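Heme-binding protein A / AI-2 binding protein A (PDB 6OFQ) probably binds peptides in the periplasm and delivers them to an ABC transporter for uptake into the cell. Local coordinates at residues S288-L296 against M335-I343; W344-Y353 against E481-H492. One frame throughout, in Å; residues are numbered along the deposited sequence.

Contact 1: residues S288-L296 against M335-I343; sequences SAGLLASWL and MVNPFPPTI
Thr342 hydrogen-bonds through OG1 to the carbonyl of Gly290, with OG1 and Gly290 O 2.9 Å apart. The hydroxyl donates and lies in the plane of that carbonyl. The Thr342 chi1 of 42° puts OG1 between the backbone N and the carbonyl carbon, which leaves CG2 to meet the CB of Ala289. Leu291 turns its CD2 branch to the same place. Leu291 CD2 lies 3.4 Å from Thr342 OG1 and 3.5 Å from Ile343 CG1, and the Leu291 and Ile343 side chains cross at about a right angle. Pro340 presses its ring on the strand backbone, with Pro340 CG 3.7 Å from Leu291 C. Further along, Met335 reaches over as a fully extended chain (chi1 to chi3 all near 180°). Met335 SD stops 3.3 Å from Ser294 O. Met335 CE touches Ala293 CB at 3.9 Å and, obliquely, Trp295 CE3 at 4.0 Å.

A type I turn from Pro340 to Ile343 sets the position of Thr342, closed by the bond from Ile343 N to Pro340 O. Phe438 of helix 436-443 packs on Pro340 and Ile343. Tyr497 and Pro499 border Met335, and Tyr497 also meets the Trp295 ring edge-to-face. Backbone bonds tie Ala293 to Trp428 and Ser294 to Leu500. The arrangement is a proline-rich loop laid across an inner strand of a mixed sheet, within the type II periplasmic binding protein fold.

Contact 2: residues W344-Y353 against E481-H492; sequences WGYNYNIKPY and EALYLKAQEIIH
With CG anti to the carbonyl carbon (chi1 -76°) and an extended chain beyond it, Gln488 lifts its amide to the backbone of the loop. Asn347 reaches the other way, its CG anti to the backbone N at -170°. Gln488 NE2 donates to Gly345 O at 2.8 Å, and that oxygen lies almost in the amide plane. Gln488 OE1 accepts from Asn347 N at 2.9 Å, with the donor above the carbonyl plane. NE2 also donates to Tyr484 O, so the amide is gripped by three bonds and its rotation is fixed. Asn347 ND2 donates to Leu485 O, which also receives the helical bond from Glu489 N on the opposite face of its plane. Asn347 OD1 accepts from Asn349 N, forming an Asx turn. The loop between strand 332-334 and helix 357-366 is thus bound along helix 477-494 of the periplasmic binding protein fold.

Near the far end the His492 ring is sandwiched. Ile350 CG2 makes a CH-pi contact over one face, 3.6 Å from the centroid of the His492 ring. Tyr353 forms an offset stack on the other face, with planes at 6°. Tyr353 OH donates to His492 O at 2.6 Å. At the other end Trp344 CH2 lies 3.9 Å from Tyr484 CE2, their rings oblique. Glu481 OE2 takes a weak bond from Gly345 N, while its OE1 forms a salt bridge with Lys478.

Contacts 1 and 2 use consecutive parts of one long loop. Residues 335-343 pack as a loop against strand 292-298 of the mixed sheet, and residues 344-353 continue along helix 477-494. Contact 1 is the more buried. It is mostly apolar, with a single side-chain hydrogen bond across it at an exposed threonine. Contact 2 lies farther from the centre of the chain and is partly buried. There, side-chain amides, a ring stack and bridging waters do the joining. The two touch directly. Asn337 ND2 probably hydrogen-bonds to Asn347 O, and the Asn337 amide packs on Gln488. Tyr346 and Tyr348 lie against Phe339 and Pro341.

Contact 1: residues S288-L296 against M335-I343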
# COMPACT_ATOMS: atom_id res chain seq x y z
N SER A 288 11.71 8.64 -9.92
CA SER A 288 10.52 9.19 -10.57
C SER A 288 9.60 9.88 -9.58
O SER A 288 9.86 9.84 -8.39
CB SER A 288 9.78 8.10 -11.34
OG SER A 288 9.21 7.14 -10.46
N ALA A 289 8.62 10.64 -10.06
CA ALA A 289 7.85 11.47 -9.15
C ALA A 289 7.15 10.77 -8.01
O ALA A 289 7.08 11.18 -6.83
CB ALA A 289 6.79 12.20 -9.94
N GLY A 290 6.62 9.63 -8.41
CA GLY A 290 6.06 8.68 -7.41
C GLY A 290 4.53 8.80 -7.29
O GLY A 290 3.90 9.78 -7.68
N LEU A 291 3.93 7.79 -6.68
CA LEU A 291 2.50 7.70 -6.33
C LEU A 291 2.33 7.61 -4.81
O LEU A 291 1.39 7.01 -4.30
CB LEU A 291 1.77 6.55 -7.00
CG LEU A 291 1.64 6.74 -8.51
CD1 LEU A 291 1.23 5.46 -9.20
CD2 LEU A 291 0.43 7.64 -8.72
N LEU A 292 3.25 8.27 -4.13
CA LEU A 292 3.40 8.19 -2.67
C LEU A 292 2.99 9.46 -1.97
O LEU A 292 3.25 10.57 -2.44
CB LEU A 292 4.91 8.01 -2.35
CG LEU A 292 5.59 6.79 -2.97
CD1 LEU A 292 7.09 6.92 -3.16
CD2 LEU A 292 5.31 5.64 -2.01
N ALA A 293 2.44 9.34 -0.77
CA ALA A 293 2.20 10.48 0.10
C ALA A 293 2.65 10.10 1.51
O ALA A 293 2.54 8.94 1.91
CB ALA A 293 0.75 10.92 0.12
N SER A 294 3.21 11.07 2.24
CA SER A 294 3.69 10.90 3.63
C SER A 294 3.19 12.09 4.44
O SER A 294 3.32 13.22 4.04
CB SER A 294 5.24 10.87 3.59
OG SER A 294 5.73 10.67 4.90
N TRP A 295 2.69 11.79 5.65
CA TRP A 295 1.99 12.84 6.45
C TRP A 295 2.06 12.50 7.92
O TRP A 295 2.58 11.45 8.29
CB TRP A 295 0.55 13.09 5.97
CG TRP A 295 -0.40 11.96 6.16
CD1 TRP A 295 -1.19 11.73 7.24
CD2 TRP A 295 -0.60 10.85 5.29
NE1 TRP A 295 -1.93 10.59 7.07
CE2 TRP A 295 -1.60 10.02 5.87
CE3 TRP A 295 -0.10 10.48 4.05
CZ2 TRP A 295 -2.04 8.85 5.27
CZ3 TRP A 295 -0.53 9.34 3.46
CH2 TRP A 295 -1.47 8.52 4.08
N LEU A 296 1.57 13.39 8.73
CA LEU A 296 1.45 13.13 10.14
C LEU A 296 -0.03 12.90 10.44
O LEU A 296 -0.85 13.80 10.21
CB LEU A 296 2.08 14.28 10.89
CG LEU A 296 2.15 14.19 12.41
CD1 LEU A 296 3.15 13.13 12.87
CD2 LEU A 296 2.54 15.53 13.01
N MET A 335 3.60 18.30 0.17
CA MET A 335 2.25 17.77 0.10
C MET A 335 1.23 18.87 0.42
O MET A 335 1.42 19.70 1.33
CB MET A 335 2.14 16.59 1.05
CG MET A 335 0.79 15.89 1.08
SD MET A 335 0.87 14.50 2.23
CE MET A 335 -0.81 13.89 2.17
N VAL A 336 0.16 18.88 -0.39
CA VAL A 336 -0.96 19.79 -0.24
C VAL A 336 -2.25 18.98 -0.04
O VAL A 336 -2.88 19.10 1.00
CB VAL A 336 -1.08 20.71 -1.46
CG1 VAL A 336 -2.23 21.67 -1.26
CG2 VAL A 336 0.23 21.51 -1.62
N ASN A 337 -2.64 18.16 -0.99
CA ASN A 337 -3.83 17.28 -0.91
C ASN A 337 -3.45 15.89 -0.44
O ASN A 337 -2.28 15.49 -0.42
CB ASN A 337 -4.52 17.21 -2.28
CG ASN A 337 -4.92 18.60 -2.79
OD1 ASN A 337 -5.66 19.29 -2.06
ND2 ASN A 337 -4.36 19.04 -3.93
N PRO A 338 -4.45 15.05 -0.11
CA PRO A 338 -4.11 13.73 0.44
C PRO A 338 -3.44 12.77 -0.50
O PRO A 338 -2.88 11.79 -0.03
CB PRO A 338 -5.43 13.15 0.90
CG PRO A 338 -6.27 14.38 1.15
CD PRO A 338 -5.88 15.37 0.08
N PHE A 339 -3.47 13.02 -1.80
CA PHE A 339 -2.88 12.16 -2.83
C PHE A 339 -1.99 13.00 -3.76
O PHE A 339 -2.19 14.21 -3.86
CB PHE A 339 -3.95 11.37 -3.57
CG PHE A 339 -4.91 12.23 -4.32
CD1 PHE A 339 -6.11 12.64 -3.78
CD2 PHE A 339 -4.71 12.49 -5.67
CE1 PHE A 339 -7.00 13.41 -4.53
CE2 PHE A 339 -5.57 13.26 -6.42
CZ PHE A 339 -6.75 13.68 -5.88
N PRO A 340 -1.07 12.36 -4.46
CA PRO A 340 -0.07 13.11 -5.24
C PRO A 340 -0.62 13.58 -6.59
O PRO A 340 -1.56 12.97 -7.13
CB PRO A 340 1.08 12.13 -5.38
CG PRO A 340 0.43 10.79 -5.36
CD PRO A 340 -0.67 10.95 -4.32
N PRO A 341 0.05 14.57 -7.19
CA PRO A 341 -0.40 15.18 -8.44
C PRO A 341 -0.17 14.31 -9.67
O PRO A 341 -0.64 14.70 -10.75
CB PRO A 341 0.35 16.51 -8.50
CG PRO A 341 1.47 16.34 -7.62
CD PRO A 341 1.11 15.39 -6.55
N THR A 342 0.46 13.16 -9.49
CA THR A 342 0.52 12.13 -10.54
C THR A 342 -0.83 11.44 -10.74
O THR A 342 -0.89 10.71 -11.71
CB THR A 342 1.58 11.12 -10.16
OG1 THR A 342 1.46 10.86 -8.73
CG2 THR A 342 2.95 11.70 -10.41
N ILE A 343 -1.83 11.67 -9.91
CA ILE A 343 -3.15 11.12 -10.11
C ILE A 343 -4.06 12.27 -10.54
O ILE A 343 -4.04 13.36 -10.00
CB ILE A 343 -3.59 10.45 -8.80
CG1 ILE A 343 -2.62 9.37 -8.38
CG2 ILE A 343 -5.01 9.90 -8.95
CD1 ILE A 343 -2.97 8.75 -7.05

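Contact 2: residues W344-Y353 against E481-H492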
# COMPACT_ATOMS: atom_id res chain seq x y z
N TRP A 344 -4.96 11.88 -11.45
CA TRP A 344 -5.99 12.79 -11.85
C TRP A 344 -6.89 13.26 -10.72
O TRP A 344 -7.04 12.56 -9.70
CB TRP A 344 -6.87 12.20 -12.94
CG TRP A 344 -7.72 10.99 -12.56
CD1 TRP A 344 -7.32 9.69 -12.57
CD2 TRP A 344 -9.04 11.01 -12.01
NE1 TRP A 344 -8.35 8.87 -12.15
CE2 TRP A 344 -9.41 9.66 -11.81
CE3 TRP A 344 -9.96 12.02 -11.68
CZ2 TRP A 344 -10.64 9.26 -11.33
CZ3 TRP A 344 -11.22 11.58 -11.20
CH2 TRP A 344 -11.51 10.25 -10.99
N GLY A 345 -7.48 14.45 -10.85
CA GLY A 345 -8.42 14.94 -9.85
C GLY A 345 -7.80 15.75 -8.73
O GLY A 345 -8.50 16.33 -7.90
N TYR A 346 -6.47 15.89 -8.73
CA TYR A 346 -5.73 16.66 -7.76
C TYR A 346 -6.15 18.12 -7.83
O TYR A 346 -6.31 18.66 -8.94
CB TYR A 346 -4.25 16.59 -8.05
CG TYR A 346 -3.29 17.25 -7.10
CD1 TYR A 346 -2.89 18.58 -7.24
CD2 TYR A 346 -2.72 16.52 -6.07
CE1 TYR A 346 -1.98 19.18 -6.41
CE2 TYR A 346 -1.85 17.13 -5.16
CZ TYR A 346 -1.45 18.41 -5.37
OH TYR A 346 -0.57 18.98 -4.48
N ASN A 347 -6.36 18.75 -6.67
CA ASN A 347 -6.86 20.10 -6.65
C ASN A 347 -5.63 21.02 -6.61
O ASN A 347 -5.04 21.29 -5.55
CB ASN A 347 -7.77 20.33 -5.45
CG ASN A 347 -8.50 21.65 -5.53
OD1 ASN A 347 -7.92 22.59 -6.07
ND2 ASN A 347 -9.71 21.76 -5.01
N TYR A 348 -5.36 21.61 -7.78
CA TYR A 348 -4.22 22.54 -7.91
C TYR A 348 -4.54 23.93 -7.40
O TYR A 348 -3.61 24.77 -7.38
CB TYR A 348 -3.84 22.60 -9.41
CG TYR A 348 -3.20 21.33 -9.88
CD1 TYR A 348 -1.86 21.07 -9.66
CD2 TYR A 348 -3.96 20.39 -10.56
CE1 TYR A 348 -1.31 19.84 -9.99
CE2 TYR A 348 -3.41 19.17 -10.92
CZ TYR A 348 -2.06 18.93 -10.68
OH TYR A 348 -1.57 17.66 -11.00
N ASN A 349 -5.78 24.23 -7.04
CA ASN A 349 -6.21 25.50 -6.52
C ASN A 349 -6.04 25.69 -5.04
O ASN A 349 -5.78 26.81 -4.62
CB ASN A 349 -7.63 25.85 -6.93
CG ASN A 349 -7.90 27.34 -6.93
OD1 ASN A 349 -7.17 28.07 -7.59
ND2 ASN A 349 -8.92 27.79 -6.24
N ILE A 350 -5.86 24.61 -4.28
CA ILE A 350 -5.69 24.75 -2.85
C ILE A 350 -4.26 25.23 -2.54
O ILE A 350 -3.29 24.73 -3.12
CB ILE A 350 -5.97 23.39 -2.21
CG1 ILE A 350 -7.46 23.09 -2.38
CG2 ILE A 350 -5.62 23.34 -0.72
CD1 ILE A 350 -7.90 21.76 -1.90
N LYS A 351 -4.19 26.12 -1.57
CA LYS A 351 -2.88 26.62 -1.18
C LYS A 351 -2.47 25.91 0.10
O LYS A 351 -3.29 25.80 1.03
CB LYS A 351 -2.96 28.12 -0.92
CG LYS A 351 -3.27 28.94 -2.15
CD LYS A 351 -3.00 30.42 -1.84
CE LYS A 351 -4.22 31.27 -2.14
NZ LYS A 351 -4.44 31.32 -3.61
N PRO A 352 -1.21 25.46 0.15
CA PRO A 352 -0.78 24.79 1.38
C PRO A 352 -0.85 25.76 2.56
O PRO A 352 -0.71 26.97 2.36
CB PRO A 352 0.66 24.36 1.09
CG PRO A 352 1.07 25.35 0.06
CD PRO A 352 -0.10 25.57 -0.81
N TYR A 353 -0.90 25.25 3.78
CA TYR A 353 -0.95 26.16 4.91
C TYR A 353 0.47 26.72 5.10
O TYR A 353 1.44 25.98 5.10
CB TYR A 353 -1.41 25.48 6.19
CG TYR A 353 -2.92 25.25 6.22
CD1 TYR A 353 -3.82 26.32 6.24
CD2 TYR A 353 -3.41 23.99 6.26
CE1 TYR A 353 -5.19 26.08 6.32
CE2 TYR A 353 -4.77 23.72 6.26
CZ TYR A 353 -5.66 24.79 6.31
OH TYR A 353 -7.05 24.69 6.35
N GLU A 481 -14.12 14.16 -11.03
CA GLU A 481 -13.11 15.18 -10.70
C GLU A 481 -13.78 16.35 -9.99
O GLU A 481 -13.28 16.85 -8.97
CB GLU A 481 -12.41 15.67 -11.97
CG GLU A 481 -11.27 16.66 -11.73
CD GLU A 481 -10.35 16.68 -12.97
OE1 GLU A 481 -10.93 16.89 -14.06
OE2 GLU A 481 -9.17 16.25 -12.89
N ALA A 482 -14.93 16.81 -10.50
CA ALA A 482 -15.57 17.94 -9.83
C ALA A 482 -15.91 17.69 -8.40
O ALA A 482 -15.69 18.50 -7.49
CB ALA A 482 -16.79 18.40 -10.63
N LEU A 483 -16.36 16.47 -8.12
CA LEU A 483 -16.67 16.06 -6.74
C LEU A 483 -15.40 15.92 -5.89
O LEU A 483 -15.38 16.34 -4.72
CB LEU A 483 -17.48 14.76 -6.76
CG LEU A 483 -18.88 14.87 -7.39
CD1 LEU A 483 -19.39 13.50 -7.88
CD2 LEU A 483 -19.82 15.41 -6.33
N TYR A 484 -14.36 15.34 -6.48
CA TYR A 484 -13.14 15.19 -5.71
C TYR A 484 -12.43 16.53 -5.43
O TYR A 484 -11.86 16.71 -4.33
CB TYR A 484 -12.15 14.25 -6.38
CG TYR A 484 -12.57 12.80 -6.34
CD1 TYR A 484 -13.01 12.25 -5.15
CD2 TYR A 484 -12.50 12.01 -7.45
CE1 TYR A 484 -13.37 10.89 -5.08
CE2 TYR A 484 -12.91 10.69 -7.40
CZ TYR A 484 -13.30 10.10 -6.21
OH TYR A 484 -13.71 8.78 -6.20
N LEU A 485 -12.60 17.50 -6.32
CA LEU A 485 -12.05 18.84 -6.07
C LEU A 485 -12.68 19.42 -4.81
O LEU A 485 -12.00 20.01 -3.95
CB LEU A 485 -12.21 19.73 -7.29
CG LEU A 485 -11.38 19.43 -8.51
CD1 LEU A 485 -11.76 20.23 -9.75
CD2 LEU A 485 -9.90 19.61 -8.28
N LYS A 486 -14.01 19.29 -4.72
CA LYS A 486 -14.72 19.83 -3.57
C LYS A 486 -14.33 19.05 -2.32
O LYS A 486 -14.15 19.65 -1.25
CB LYS A 486 -16.26 19.80 -3.76
CG LYS A 486 -16.79 20.65 -4.89
CD LYS A 486 -18.29 20.48 -5.13
CE LYS A 486 -18.62 21.28 -6.39
NZ LYS A 486 -19.90 20.74 -6.95
N ALA A 487 -14.21 17.72 -2.42
CA ALA A 487 -13.80 16.96 -1.26
C ALA A 487 -12.45 17.45 -0.72
O ALA A 487 -12.22 17.52 0.50
CB ALA A 487 -13.82 15.47 -1.54
N GLN A 488 -11.50 17.74 -1.60
CA GLN A 488 -10.18 18.21 -1.19
C GLN A 488 -10.27 19.53 -0.49
O GLN A 488 -9.50 19.78 0.43
CB GLN A 488 -9.27 18.22 -2.41
CG GLN A 488 -8.78 16.85 -2.81
CD GLN A 488 -8.14 16.84 -4.17
OE1 GLN A 488 -6.95 17.13 -4.31
NE2 GLN A 488 -8.96 16.67 -5.19
N GLU A 489 -11.19 20.40 -0.91
CA GLU A 489 -11.41 21.60 -0.12
C GLU A 489 -11.81 21.38 1.32
O GLU A 489 -11.37 22.06 2.26
CB GLU A 489 -12.46 22.52 -0.79
CG GLU A 489 -12.12 23.00 -2.17
CD GLU A 489 -13.30 23.76 -2.76
OE1 GLU A 489 -14.48 23.82 -2.28
OE2 GLU A 489 -13.03 24.24 -3.87
N ILE A 490 -12.74 20.45 1.51
CA ILE A 490 -13.31 20.17 2.84
C ILE A 490 -12.19 19.63 3.73
O ILE A 490 -12.04 20.09 4.88
CB ILE A 490 -14.52 19.23 2.79
CG1 ILE A 490 -15.68 19.96 2.06
CG2 ILE A 490 -14.93 18.79 4.19
CD1 ILE A 490 -16.81 19.01 1.83
N ILE A 491 -11.44 18.63 3.29
CA ILE A 491 -10.44 18.05 4.19
C ILE A 491 -9.31 19.07 4.44
O ILE A 491 -8.81 19.13 5.57
CB ILE A 491 -9.91 16.70 3.65
CG1 ILE A 491 -9.03 16.01 4.69
CG2 ILE A 491 -9.19 16.85 2.34
CD1 ILE A 491 -8.66 14.57 4.43
N HIS A 492 -8.95 19.89 3.48
CA HIS A 492 -8.04 21.00 3.74
C HIS A 492 -8.52 21.94 4.84
O HIS A 492 -7.79 22.30 5.77
CB HIS A 492 -7.74 21.78 2.49
CG HIS A 492 -6.83 22.94 2.69
ND1 HIS A 492 -5.46 22.84 2.80
CD2 HIS A 492 -7.13 24.26 2.75
CE1 HIS A 492 -4.95 24.06 2.88
NE2 HIS A 492 -5.93 24.93 2.79
O HOH W 1 -7.25 17.81 -11.31
O HOH W 2 -10.85 24.29 -5.10